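Local structure of eukaryotic Translation Initiation 4E (Schistosoma mansoni, 3HXI) at residues F8-Q22 with C32-D44. The protein binds the 7-methylguanosine cap of messenger RNA and, as a translation initiation factor, probably brings capped messages to the ribosome. Residues are numbered along the deposited sequence; the frame is centred on the assembly and turned at random. Where two conformers were deposited one is given.
Sequences FPHPLQDSWSYYLFQ and CLEKVATFSTIED. With GTG (7-methyl-guanosine-5'-triphosphate-5'-guanosine), chain C.
F39 and W16 form a hydrogen-bonded pair of the antiparallel hairpin made by strands 11-21 and 33-41, and here packing is tight. W16 CB sits over one face of the F39 ring, 3.9 Å from its centroid, while L12 CD1 meets the ring's edge. F39 takes chi1 64°, with CG between the backbone N and carbonyl carbon, which swings the phenyl across the neighbouring strand. Further along, the register slips by one residue at a classic beta bulge, where V36 and A37 sit opposite Y18: V36 N gives Y18 O a 2.8 Å bond, whereas A37 N reaches the same oxygen only weakly.

The face carrying S17, Y19, K35 and T38 opens to solvent at K35 and T38, while S17 and Y19 stay buried beneath. K35 runs alongside Y19 with CG over the ring face, and its NZ donates to a water that also bonds S17 OG. S17 OG pairs in turn with T38 OG1 at 2.7 Å.

Near the N-terminus E43 grips H10 twice. E43 OE1 accepts from H10 N at 2.8 Å, and E43 OE2 offers its syn lone pair to H10 ND1 at 2.7 Å, ring and carboxylate only 13° apart, which fixes the imidazole's rotation. The H10 ring also meets an aromatic side chain of the bound 4E-BP peptide edge-to-face. At the far end C32 CB lies over the face of F21, both residues lining the cap-analogue pocket.

In the curved antiparallel sheet characteristic of eIF4E, strand 33-41 is outermost and strand 63-68 flanks 11-21 on its other side; Y18 and F39 pack against V48 of helix 42-50, and W16 and F39 against I108 of helix 96-108.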
ATOM      1  N   PHE A   8      15.604 -18.947 -13.230  1.00 24.28           N
ATOM      2  CA  PHE A   8      16.013 -18.566 -11.884  1.00 23.25           C
ATOM      3  C   PHE A   8      15.156 -17.368 -11.489  1.00 22.69           C
ATOM      4  O   PHE A   8      14.971 -16.458 -12.296  1.00 22.43           O
ATOM      5  CB  PHE A   8      17.489 -18.194 -11.879  1.00 24.14           C
ATOM      6  CG  PHE A   8      18.071 -17.990 -10.516  1.00 24.47           C
ATOM      7  CD1 PHE A   8      18.311 -16.702 -10.039  1.00 27.56           C
ATOM      8  CD2 PHE A   8      18.414 -19.083  -9.710  1.00 28.00           C
ATOM      9  CE1 PHE A   8      18.876 -16.488  -8.785  1.00 28.55           C
ATOM     10  CE2 PHE A   8      18.977 -18.878  -8.443  1.00 27.74           C
ATOM     11  CZ  PHE A   8      19.208 -17.575  -7.986  1.00 28.17           C
ATOM     12  N   PRO A   9      14.604 -17.376 -10.262  1.00 22.48           N
ATOM     13  CA  PRO A   9      13.710 -16.291  -9.852  1.00 21.83           C
ATOM     14  C   PRO A   9      14.399 -14.914  -9.823  1.00 21.63           C
ATOM     15  O   PRO A   9      15.599 -14.828  -9.581  1.00 21.32           O
ATOM     16  CB  PRO A   9      13.258 -16.721  -8.451  1.00 22.68           C
ATOM     17  CG  PRO A   9      13.486 -18.207  -8.407  1.00 23.88           C
ATOM     18  CD  PRO A   9      14.749 -18.396  -9.204  1.00 22.68           C
ATOM     19  N   HIS A  10      13.634 -13.854 -10.067  1.00 21.01           N
ATOM     20  CA  HIS A  10      14.159 -12.488 -10.073  1.00 21.72           C
ATOM     21  C   HIS A  10      14.013 -11.904  -8.670  1.00 22.40           C
ATOM     22  O   HIS A  10      12.899 -11.758  -8.192  1.00 22.53           O
ATOM     23  CB  HIS A  10      13.391 -11.626 -11.072  1.00 21.00           C
ATOM     24  CG  HIS A  10      13.525 -12.068 -12.501  1.00 20.37           C
ATOM     25  ND1 HIS A  10      12.823 -13.133 -13.028  1.00 21.54           N
ATOM     26  CD2 HIS A  10      14.254 -11.558 -13.520  1.00 18.97           C
ATOM     27  CE1 HIS A  10      13.113 -13.255 -14.312  1.00 20.60           C
ATOM     28  NE2 HIS A  10      13.987 -12.318 -14.631  1.00 18.55           N
ATOM     29  N   PRO A  11      15.134 -11.608  -7.991  1.00 22.74           N
ATOM     30  CA  PRO A  11      15.007 -11.140  -6.615  1.00 22.36           C
ATOM     31  C   PRO A  11      14.518  -9.703  -6.548  1.00 21.59           C
ATOM     32  O   PRO A  11      14.845  -8.880  -7.405  1.00 21.19           O
ATOM     33  CB  PRO A  11      16.444 -11.236  -6.080  1.00 22.75           C
ATOM     34  CG  PRO A  11      17.293 -11.077  -7.300  1.00 23.10           C
ATOM     35  CD  PRO A  11      16.542 -11.725  -8.414  1.00 22.34           C
ATOM     36  N   LEU A  12      13.720  -9.413  -5.535  1.00 21.36           N
ATOM     37  CA  LEU A  12      13.273  -8.043  -5.314  1.00 20.03           C
ATOM     38  C   LEU A  12      14.231  -7.286  -4.404  1.00 20.47           C
ATOM     39  O   LEU A  12      14.951  -7.888  -3.598  1.00 20.64           O
ATOM     40  CB  LEU A  12      11.885  -8.044  -4.678  1.00 19.98           C
ATOM     41  CG  LEU A  12      10.772  -8.800  -5.391  1.00 19.24           C
ATOM     42  CD1 LEU A  12       9.549  -8.752  -4.501  1.00 18.86           C
ATOM     43  CD2 LEU A  12      10.465  -8.175  -6.723  1.00 18.18           C
ATOM     44  N   GLN A  13      14.214  -5.962  -4.545  1.00 20.48           N
ATOM     45  CA  GLN A  13      14.877  -5.042  -3.608  1.00 20.17           C
ATOM     46  C   GLN A  13      14.553  -5.366  -2.159  1.00 20.66           C
ATOM     47  O   GLN A  13      15.453  -5.348  -1.308  1.00 19.27           O
ATOM     48  CB  GLN A  13      14.507  -3.582  -3.907  1.00 19.99           C
ATOM     49  CG  GLN A  13      15.075  -2.584  -2.879  1.00 19.47           C
ATOM     50  CD  GLN A  13      16.603  -2.594  -2.847  1.00 24.11           C
ATOM     51  OE1 GLN A  13      17.258  -2.978  -3.820  1.00 23.83           O
ATOM     52  NE2 GLN A  13      17.171  -2.174  -1.726  1.00 25.67           N
ATOM     53  N   ASP A  14      13.282  -5.682  -1.881  1.00 18.95           N
ATOM     54  CA  ASP A  14      12.866  -6.053  -0.534  1.00 19.46           C
ATOM     55  C   ASP A  14      12.037  -7.313  -0.476  1.00 18.49           C
ATOM     56  O   ASP A  14      11.387  -7.689  -1.454  1.00 20.04           O
ATOM     57  CB  ASP A  14      12.053  -4.913   0.107  1.00 19.87           C
ATOM     58  CG  ASP A  14      12.929  -3.860   0.716  1.00 21.72           C
ATOM     59  OD1 ASP A  14      13.489  -4.123   1.804  1.00 24.34           O
ATOM     60  OD2 ASP A  14      13.081  -2.783   0.102  1.00 20.56           O
ATOM     61  N   SER A  15      12.061  -7.948   0.695  1.00 18.67           N
ATOM     62  CA  SER A  15      11.091  -8.971   1.050  0.50 18.22           C
ATOM     63  C   SER A  15       9.831  -8.297   1.581  1.00 18.09           C
ATOM     64  O   SER A  15       9.917  -7.313   2.328  1.00 18.95           O
ATOM     65  CB  SER A  15      11.655  -9.898   2.122  0.50 18.34           C
ATOM     66  OG  SER A  15      10.738 -10.933   2.388  0.50 17.44           O
ATOM     67  N   TRP A  16       8.679  -8.830   1.182  1.00 17.94           N
ATOM     68  CA  TRP A  16       7.362  -8.281   1.533  1.00 18.56           C
ATOM     69  C   TRP A  16       6.494  -9.346   2.153  1.00 18.63           C
ATOM     70  O   TRP A  16       6.598 -10.528   1.807  1.00 19.20           O
ATOM     71  CB  TRP A  16       6.647  -7.734   0.280  1.00 18.92           C
ATOM     72  CG  TRP A  16       7.382  -6.658  -0.406  1.00 17.24           C
ATOM     73  CD1 TRP A  16       8.355  -6.810  -1.354  1.00 16.95           C
ATOM     74  CD2 TRP A  16       7.201  -5.246  -0.239  1.00 18.99           C
ATOM     75  NE1 TRP A  16       8.823  -5.584  -1.754  1.00 17.63           N
ATOM     76  CE2 TRP A  16       8.126  -4.603  -1.096  1.00 16.37           C
ATOM     77  CE3 TRP A  16       6.361  -4.462   0.562  1.00 16.40           C
ATOM     78  CZ2 TRP A  16       8.236  -3.213  -1.181  1.00 17.34           C
ATOM     79  CZ3 TRP A  16       6.455  -3.069   0.467  1.00 18.93           C
ATOM     80  CH2 TRP A  16       7.394  -2.459  -0.392  1.00 16.29           C
ATOM     81  N   SER A  17       5.614  -8.923   3.057  1.00 17.93           N
ATOM     82  CA  SER A  17       4.607  -9.823   3.602  1.00 18.67           C
ATOM     83  C   SER A  17       3.197  -9.316   3.303  1.00 18.50           C
ATOM     84  O   SER A  17       2.962  -8.106   3.227  1.00 17.84           O
ATOM     85  CB  SER A  17       4.819 -10.039   5.090  1.00 18.21           C
ATOM     86  OG  SER A  17       6.055 -10.713   5.292  1.00 19.82           O
ATOM     87  N   TYR A  18       2.284 -10.258   3.102  1.00 18.04           N
ATOM     88  CA  TYR A  18       0.938  -9.951   2.649  1.00 18.09           C
ATOM     89  C   TYR A  18      -0.046 -10.420   3.709  1.00 18.44           C
ATOM     90  O   TYR A  18       0.008 -11.574   4.179  1.00 18.39           O
ATOM     91  CB  TYR A  18       0.686 -10.664   1.326  1.00 17.63           C
ATOM     92  CG  TYR A  18      -0.390 -10.083   0.424  1.00 18.79           C
ATOM     93  CD1 TYR A  18      -1.661 -10.651   0.378  1.00 21.40           C
ATOM     94  CD2 TYR A  18      -0.114  -9.010  -0.439  1.00 21.10           C
ATOM     95  CE1 TYR A  18      -2.641 -10.157  -0.483  1.00 20.01           C
ATOM     96  CE2 TYR A  18      -1.097  -8.498  -1.296  1.00 20.81           C
ATOM     97  CZ  TYR A  18      -2.357  -9.095  -1.314  1.00 18.93           C
ATOM     98  OH  TYR A  18      -3.346  -8.631  -2.159  1.00 19.01           O
ATOM     99  N   TYR A  19      -0.951  -9.530   4.089  1.00 17.70           N
ATOM    100  CA  TYR A  19      -1.868  -9.821   5.175  1.00 17.95           C
ATOM    101  C   TYR A  19      -3.296  -9.575   4.765  1.00 17.82           C
ATOM    102  O   TYR A  19      -3.573  -8.707   3.931  1.00 17.98           O
ATOM    103  CB  TYR A  19      -1.589  -8.897   6.375  1.00 19.06           C
ATOM    104  CG  TYR A  19      -0.183  -8.894   6.904  1.00 19.25           C
ATOM    105  CD1 TYR A  19       0.126  -9.563   8.080  1.00 19.22           C
ATOM    106  CD2 TYR A  19       0.842  -8.186   6.249  1.00 19.60           C
ATOM    107  CE1 TYR A  19       1.423  -9.558   8.597  1.00 20.41           C
ATOM    108  CE2 TYR A  19       2.137  -8.175   6.753  1.00 17.46           C
ATOM    109  CZ  TYR A  19       2.421  -8.869   7.921  1.00 21.49           C
ATOM    110  OH  TYR A  19       3.699  -8.868   8.431  1.00 21.89           O
ATOM    111  N   LEU A  20      -4.199 -10.345   5.377  1.00 17.27           N
ATOM    112  CA  LEU A  20      -5.638 -10.104   5.302  1.00 17.60           C
ATOM    113  C   LEU A  20      -6.145  -9.634   6.635  1.00 17.74           C
ATOM    114  O   LEU A  20      -5.858 -10.245   7.666  1.00 18.14           O
ATOM    115  CB  LEU A  20      -6.383 -11.403   4.942  1.00 17.07           C
ATOM    116  CG  LEU A  20      -5.751 -12.268   3.849  1.00 20.17           C
ATOM    117  CD1 LEU A  20      -6.581 -13.537   3.634  1.00 21.95           C
ATOM    118  CD2 LEU A  20      -5.584 -11.498   2.522  1.00 25.00           C
ATOM    119  N   PHE A  21      -6.909  -8.547   6.618  1.00 18.12           N
ATOM    120  CA  PHE A  21      -7.638  -8.097   7.796  1.00 18.76           C
ATOM    121  C   PHE A  21      -9.072  -8.619   7.726  1.00 20.47           C
ATOM    122  O   PHE A  21      -9.818  -8.257   6.833  1.00 19.71           O
ATOM    123  CB  PHE A  21      -7.648  -6.555   7.891  1.00 19.51           C
ATOM    124  CG  PHE A  21      -8.462  -6.046   9.045  1.00 17.58           C
ATOM    125  CD1 PHE A  21      -7.860  -5.801  10.271  1.00 17.06           C
ATOM    126  CD2 PHE A  21      -9.835  -5.874   8.922  1.00 19.97           C
ATOM    127  CE1 PHE A  21      -8.612  -5.369  11.355  1.00 19.15           C
ATOM    128  CE2 PHE A  21     -10.593  -5.431   9.998  1.00 21.72           C
ATOM    129  CZ  PHE A  21      -9.981  -5.203  11.227  1.00 19.70           C
ATOM    130  N   GLN A  22      -9.463  -9.466   8.668  1.00 22.20           N
ATOM    131  CA  GLN A  22     -10.842  -9.958   8.684  1.00 23.69           C
ATOM    132  C   GLN A  22     -11.449  -9.778  10.045  1.00 24.83           C
ATOM    133  O   GLN A  22     -10.989 -10.400  11.006  1.00 25.31           O
ATOM    134  CB  GLN A  22     -10.875 -11.435   8.309  1.00 24.23           C
ATOM    135  CG  GLN A  22     -10.401 -11.753   6.894  1.00 25.41           C
ATOM    136  CD  GLN A  22     -10.157 -13.236   6.709  1.00 28.28           C
ATOM    137  OE1 GLN A  22      -9.247 -13.796   7.305  1.00 27.41           O
ATOM    138  NE2 GLN A  22     -10.970 -13.874   5.879  1.00 26.31           N
ATOM    139  N   CYS A  32      -7.113  -9.356  14.186  1.00 22.89           N
ATOM    140  CA  CYS A  32      -7.895  -9.598  12.977  1.00 22.11           C
ATOM    141  C   CYS A  32      -7.009  -9.686  11.740  1.00 21.35           C
ATOM    142  O   CYS A  32      -7.493 -10.053  10.665  1.00 21.38           O
ATOM    143  CB  CYS A  32      -8.951  -8.510  12.763  1.00 21.97           C
ATOM    144  SG  CYS A  32     -10.265  -8.420  14.019  1.00 24.23           S
ATOM    145  N   LEU A  33      -5.730  -9.359  11.915  1.00 20.66           N
ATOM    146  CA  LEU A  33      -4.724  -9.431  10.856  1.00 20.19           C
ATOM    147  C   LEU A  33      -4.112 -10.814  10.796  1.00 20.82           C
ATOM    148  O   LEU A  33      -3.803 -11.414  11.841  1.00 22.30           O
ATOM    149  CB  LEU A  33      -3.606  -8.432  11.114  1.00 20.38           C
ATOM    150  CG  LEU A  33      -3.944  -6.966  10.911  1.00 19.91           C
ATOM    151  CD1 LEU A  33      -2.884  -6.098  11.587  1.00 20.81           C
ATOM    152  CD2 LEU A  33      -4.078  -6.623   9.425  1.00 19.11           C
ATOM    153  N   GLU A  34      -3.912 -11.329   9.591  1.00 19.31           N
ATOM    154  CA  GLU A  34      -3.159 -12.590   9.489  1.00 19.93           C
ATOM    155  C   GLU A  34      -2.256 -12.591   8.284  1.00 19.40           C
ATOM    156  O   GLU A  34      -2.656 -12.138   7.224  1.00 17.99           O
ATOM    157  CB  GLU A  34      -4.081 -13.818   9.497  1.00 19.68           C
ATOM    158  CG  GLU A  34      -4.884 -14.048   8.233  1.00 20.54           C
ATOM    159  CD  GLU A  34      -6.043 -15.027   8.421  1.00 21.24           C
ATOM    160  OE1 GLU A  34      -6.511 -15.244   9.565  1.00 22.55           O
ATOM    161  OE2 GLU A  34      -6.498 -15.572   7.403  1.00 26.96           O
ATOM    162  N   LYS A  35      -1.040 -13.093   8.475  1.00 19.95           N
ATOM    163  CA  LYS A  35      -0.027 -13.094   7.429  1.00 21.37           C
ATOM    164  C   LYS A  35      -0.245 -14.294   6.530  1.00 21.74           C
ATOM    165  O   LYS A  35      -0.101 -15.436   6.971  1.00 22.02           O
ATOM    166  CB  LYS A  35       1.381 -13.166   8.036  1.00 21.58           C
ATOM    167  CG  LYS A  35       2.506 -12.758   7.034  1.00 22.63           C
ATOM    168  CD  LYS A  35       3.925 -13.041   7.581  1.00 24.87           C
ATOM    169  CE  LYS A  35       4.279 -12.189   8.793  1.00 29.93           C
ATOM    170  NZ  LYS A  35       5.586 -12.625   9.380  1.00 30.64           N
ATOM    171  N   VAL A  36      -0.570 -14.045   5.271  1.00 21.50           N
ATOM    172  CA  VAL A  36      -0.859 -15.146   4.338  1.00 22.95           C
ATOM    173  C   VAL A  36       0.284 -15.451   3.367  1.00 23.75           C
ATOM    174  O   VAL A  36       0.248 -16.469   2.681  1.00 23.67           O
ATOM    175  CB  VAL A  36      -2.193 -14.930   3.583  1.00 23.16           C
ATOM    176  CG1 VAL A  36      -3.368 -14.942   4.562  1.00 23.53           C
ATOM    177  CG2 VAL A  36      -2.168 -13.629   2.755  1.00 23.66           C
ATOM    178  N   ALA A  37       1.294 -14.579   3.314  1.00 24.09           N
ATOM    179  CA  ALA A  37       2.491 -14.825   2.505  1.00 24.05           C
ATOM    180  C   ALA A  37       3.627 -13.850   2.793  1.00 24.01           C
ATOM    181  O   ALA A  37       3.398 -12.728   3.260  1.00 22.65           O
ATOM    182  CB  ALA A  37       2.148 -14.838   1.016  1.00 24.27           C
ATOM    183  N   THR A  38       4.854 -14.328   2.576  1.00 23.44           N
ATOM    184  CA  THR A  38       6.067 -13.515   2.548  1.00 23.79           C
ATOM    185  C   THR A  38       6.776 -13.886   1.250  1.00 23.63           C
ATOM    186  O   THR A  38       6.967 -15.069   0.964  1.00 24.14           O
ATOM    187  CB  THR A  38       7.016 -13.780   3.752  1.00 24.43           C
ATOM    188  OG1 THR A  38       6.389 -13.372   4.975  1.00 26.79           O
ATOM    189  CG2 THR A  38       8.323 -13.001   3.596  1.00 25.84           C
ATOM    190  N   PHE A  39       7.139 -12.889   0.449  1.00 22.89           N
ATOM    191  CA  PHE A  39       7.754 -13.155  -0.859  1.00 22.87           C
ATOM    192  C   PHE A  39       8.940 -12.216  -1.112  1.00 21.91           C
ATOM    193  O   PHE A  39       9.047 -11.163  -0.483  1.00 21.83           O
ATOM    194  CB  PHE A  39       6.715 -13.077  -1.991  1.00 23.06           C
ATOM    195  CG  PHE A  39       6.109 -11.709  -2.176  1.00 23.29           C
ATOM    196  CD1 PHE A  39       6.738 -10.760  -2.965  1.00 23.01           C
ATOM    197  CD2 PHE A  39       4.907 -11.367  -1.539  1.00 22.24           C
ATOM    198  CE1 PHE A  39       6.188  -9.479  -3.124  1.00 22.97           C
ATOM    199  CE2 PHE A  39       4.353 -10.090  -1.698  1.00 20.61           C
ATOM    200  CZ  PHE A  39       4.998  -9.153  -2.491  1.00 23.38           C
ATOM    201  N   SER A  40       9.824 -12.601  -2.027  1.00 20.78           N
ATOM    202  CA  SER A  40      11.046 -11.853  -2.226  1.00 21.15           C
ATOM    203  C   SER A  40      11.509 -11.918  -3.677  1.00 20.06           C
ATOM    204  O   SER A  40      12.622 -11.478  -4.001  1.00 18.73           O
ATOM    205  CB  SER A  40      12.123 -12.397  -1.304  1.00 22.42           C
ATOM    206  OG  SER A  40      12.215 -13.792  -1.486  1.00 27.68           O
ATOM    207  N   THR A  41      10.645 -12.455  -4.537  1.00 18.41           N
ATOM    208  CA  THR A  41      10.930 -12.587  -5.970  1.00 19.08           C
ATOM    209  C   THR A  41       9.721 -12.089  -6.753  1.00 19.18           C
ATOM    210  O   THR A  41       8.584 -12.128  -6.238  1.00 19.16           O
ATOM    211  CB  THR A  41      11.228 -14.076  -6.368  1.00 19.27           C
ATOM    212  OG1 THR A  41      10.022 -14.873  -6.283  1.00 19.03           O
ATOM    213  CG2 THR A  41      12.324 -14.691  -5.449  1.00 19.16           C
ATOM    214  N   ILE A  42       9.941 -11.642  -7.987  1.00 19.26           N
ATOM    215  CA  ILE A  42       8.822 -11.287  -8.884  1.00 18.68           C
ATOM    216  C   ILE A  42       7.869 -12.466  -9.008  1.00 19.89           C
ATOM    217  O   ILE A  42       6.639 -12.296  -8.993  1.00 20.38           O
ATOM    218  CB  ILE A  42       9.303 -10.946 -10.322  1.00 19.56           C
ATOM    219  CG1 ILE A  42      10.202  -9.708 -10.313  1.00 18.86           C
ATOM    220  CG2 ILE A  42       8.093 -10.784 -11.288  1.00 19.18           C
ATOM    221  CD1 ILE A  42      10.839  -9.387 -11.668  1.00 17.62           C
ATOM    222  N   GLU A  43       8.438 -13.665  -9.155  1.00 19.50           N
ATOM    223  CA  GLU A  43       7.631 -14.858  -9.376  1.00 19.98           C
ATOM    224  C   GLU A  43       6.665 -15.139  -8.221  1.00 19.20           C
ATOM    225  O   GLU A  43       5.488 -15.486  -8.437  1.00 18.95           O
ATOM    226  CB  GLU A  43       8.530 -16.069  -9.634  1.00 20.08           C
ATOM    227  CG  GLU A  43       9.258 -16.042 -10.983  1.00 20.82           C
ATOM    228  CD  GLU A  43      10.422 -15.043 -11.103  1.00 23.47           C
ATOM    229  OE1 GLU A  43      10.925 -14.503 -10.095  1.00 21.54           O
ATOM    230  OE2 GLU A  43      10.841 -14.798 -12.253  1.00 25.03           O
ATOM    231  N   ASP A  44       7.160 -14.979  -7.000  1.00 20.26           N
ATOM    232  CA  ASP A  44       6.363 -15.243  -5.809  1.00 19.52           C
ATOM    233  C   ASP A  44       5.392 -14.093  -5.527  1.00 19.28           C
ATOM    234  O   ASP A  44       4.312 -14.327  -5.003  1.00 18.64           O
ATOM    235  CB  ASP A  44       7.269 -15.507  -4.607  1.00 21.38           C
ATOM    236  CG  ASP A  44       7.841 -16.912  -4.610  1.00 22.31           C
ATOM    237  OD1 ASP A  44       7.388 -17.733  -5.426  1.00 26.94           O
ATOM    238  OD2 ASP A  44       8.724 -17.194  -3.773  1.00 24.84           O
TER
HETATM  239  PA  GTG C 501     -10.115   1.913   9.347  1.00 21.25           P
HETATM  240  O1A GTG C 501     -10.584   0.526   8.996  1.00 20.05           O
HETATM  241  O2A GTG C 501      -8.892   2.529   8.703  1.00 23.21           O
HETATM  242  O3A GTG C 501     -11.290   3.002   9.245  1.00 21.39           O
HETATM  243  PB  GTG C 501     -12.731   2.885   8.581  1.00 22.28           P
HETATM  244  O1B GTG C 501     -12.640   2.417   7.149  1.00 21.88           O
HETATM  245  O2B GTG C 501     -13.424   4.206   8.897  1.00 20.60           O
HETATM  246  O3B GTG C 501     -13.402   1.773   9.529  1.00 20.52           O
HETATM  247  N9A GTG C 501      -7.010   0.690  13.540  1.00 21.80           N
HETATM  248  C8A GTG C 501      -6.717   0.903  12.253  1.00 20.77           C
HETATM  249  N7A GTG C 501      -5.379   0.797  12.090  1.00 20.35           N
HETATM  250  C7X GTG C 501      -4.694   0.969  10.785  1.00 20.75           C
HETATM  251  C5A GTG C 501      -4.852   0.518  13.284  1.00 20.56           C
HETATM  252  C6A GTG C 501      -3.527   0.309  13.686  1.00 22.64           C
HETATM  253  O6A GTG C 501      -2.557   0.358  12.894  1.00 20.99           O
HETATM  254  N1A GTG C 501      -3.298   0.061  15.000  1.00 22.15           N
HETATM  255  C2A GTG C 501      -4.345  -0.006  15.882  1.00 22.57           C
HETATM  256  N2A GTG C 501      -4.145  -0.257  17.188  1.00 22.37           N
HETATM  257  N3A GTG C 501      -5.622   0.193  15.486  1.00 21.59           N
HETATM  258  C4A GTG C 501      -5.880   0.446  14.191  1.00 21.15           C
HETATM  259  O5D GTG C 501      -9.813   1.890  10.901  1.00 21.02           O
HETATM  260  C5D GTG C 501     -10.849   1.510  11.801  1.00 20.59           C
HETATM  261  C4D GTG C 501     -10.289   1.441  13.204  1.00 21.64           C
HETATM  262  O4D GTG C 501      -9.362   0.366  13.267  1.00 20.99           O
HETATM  263  C3D GTG C 501      -9.509   2.672  13.619  1.00 23.31           C
HETATM  264  O3D GTG C 501     -10.378   3.710  14.069  1.00 22.81           O
HETATM  265  C2D GTG C 501      -8.631   2.115  14.714  1.00 23.34           C
HETATM  266  O2D GTG C 501      -9.376   2.028  15.938  1.00 23.97           O
HETATM  267  C1D GTG C 501      -8.338   0.710  14.200  1.00 22.42           C
HETATM  268  PG  GTG C 501     -14.811   1.031   9.311  1.00 21.25           P
HETATM  269  O1G GTG C 501     -15.289   1.073   7.894  1.00 21.42           O
HETATM  270  O2G GTG C 501     -15.744   1.456  10.431  1.00 22.85           O
HETATM  271  O5E GTG C 501     -14.354  -0.474   9.642  1.00 22.25           O
HETATM  272  C5E GTG C 501     -13.555  -1.202   8.711  1.00 20.85           C
HETATM  273  C4E GTG C 501     -13.346  -2.617   9.209  1.00 22.56           C
HETATM  274  O4E GTG C 501     -12.607  -2.569  10.434  1.00 21.11           O
HETATM  275  C3E GTG C 501     -14.645  -3.329   9.541  1.00 23.30           C
HETATM  276  O3E GTG C 501     -14.409  -4.735   9.362  1.00 24.31           O
HETATM  277  C2E GTG C 501     -14.851  -3.070  11.026  1.00 22.62           C
HETATM  278  O2E GTG C 501     -15.649  -4.079  11.666  1.00 22.59           O
HETATM  279  C1E GTG C 501     -13.407  -3.104  11.506  1.00 24.52           C
HETATM  280  N9B GTG C 501     -13.069  -2.318  12.709  1.00 24.29           N
HETATM  281  C8B GTG C 501     -13.312  -0.899  12.588  1.00 26.24           C
HETATM  282  N7B GTG C 501     -12.838  -0.427  13.885  1.00 26.72           N
HETATM  283  C5B GTG C 501     -12.358  -1.499  14.585  1.00 26.85           C
HETATM  284  C6B GTG C 501     -11.753  -1.645  15.921  1.00 27.70           C
HETATM  285  O6B GTG C 501     -11.612  -0.606  16.620  1.00 26.90           O
HETATM  286  N1B GTG C 501     -11.398  -2.896  16.331  1.00 26.77           N
HETATM  287  C2B GTG C 501     -11.573  -4.005  15.531  1.00 27.23           C
HETATM  288  N2B GTG C 501     -11.204  -5.241  15.951  1.00 26.10           N
HETATM  289  N3B GTG C 501     -12.119  -3.935  14.293  1.00 26.54           N
HETATM  290  C4B GTG C 501     -12.499  -2.738  13.800  1.00 25.36           C
HETATM  291  O   HOH W   1      14.877 -10.097  -2.538  1.00 35.68           O
HETATM  292  O   HOH W   2       7.078 -10.880   7.753  1.00 27.92           O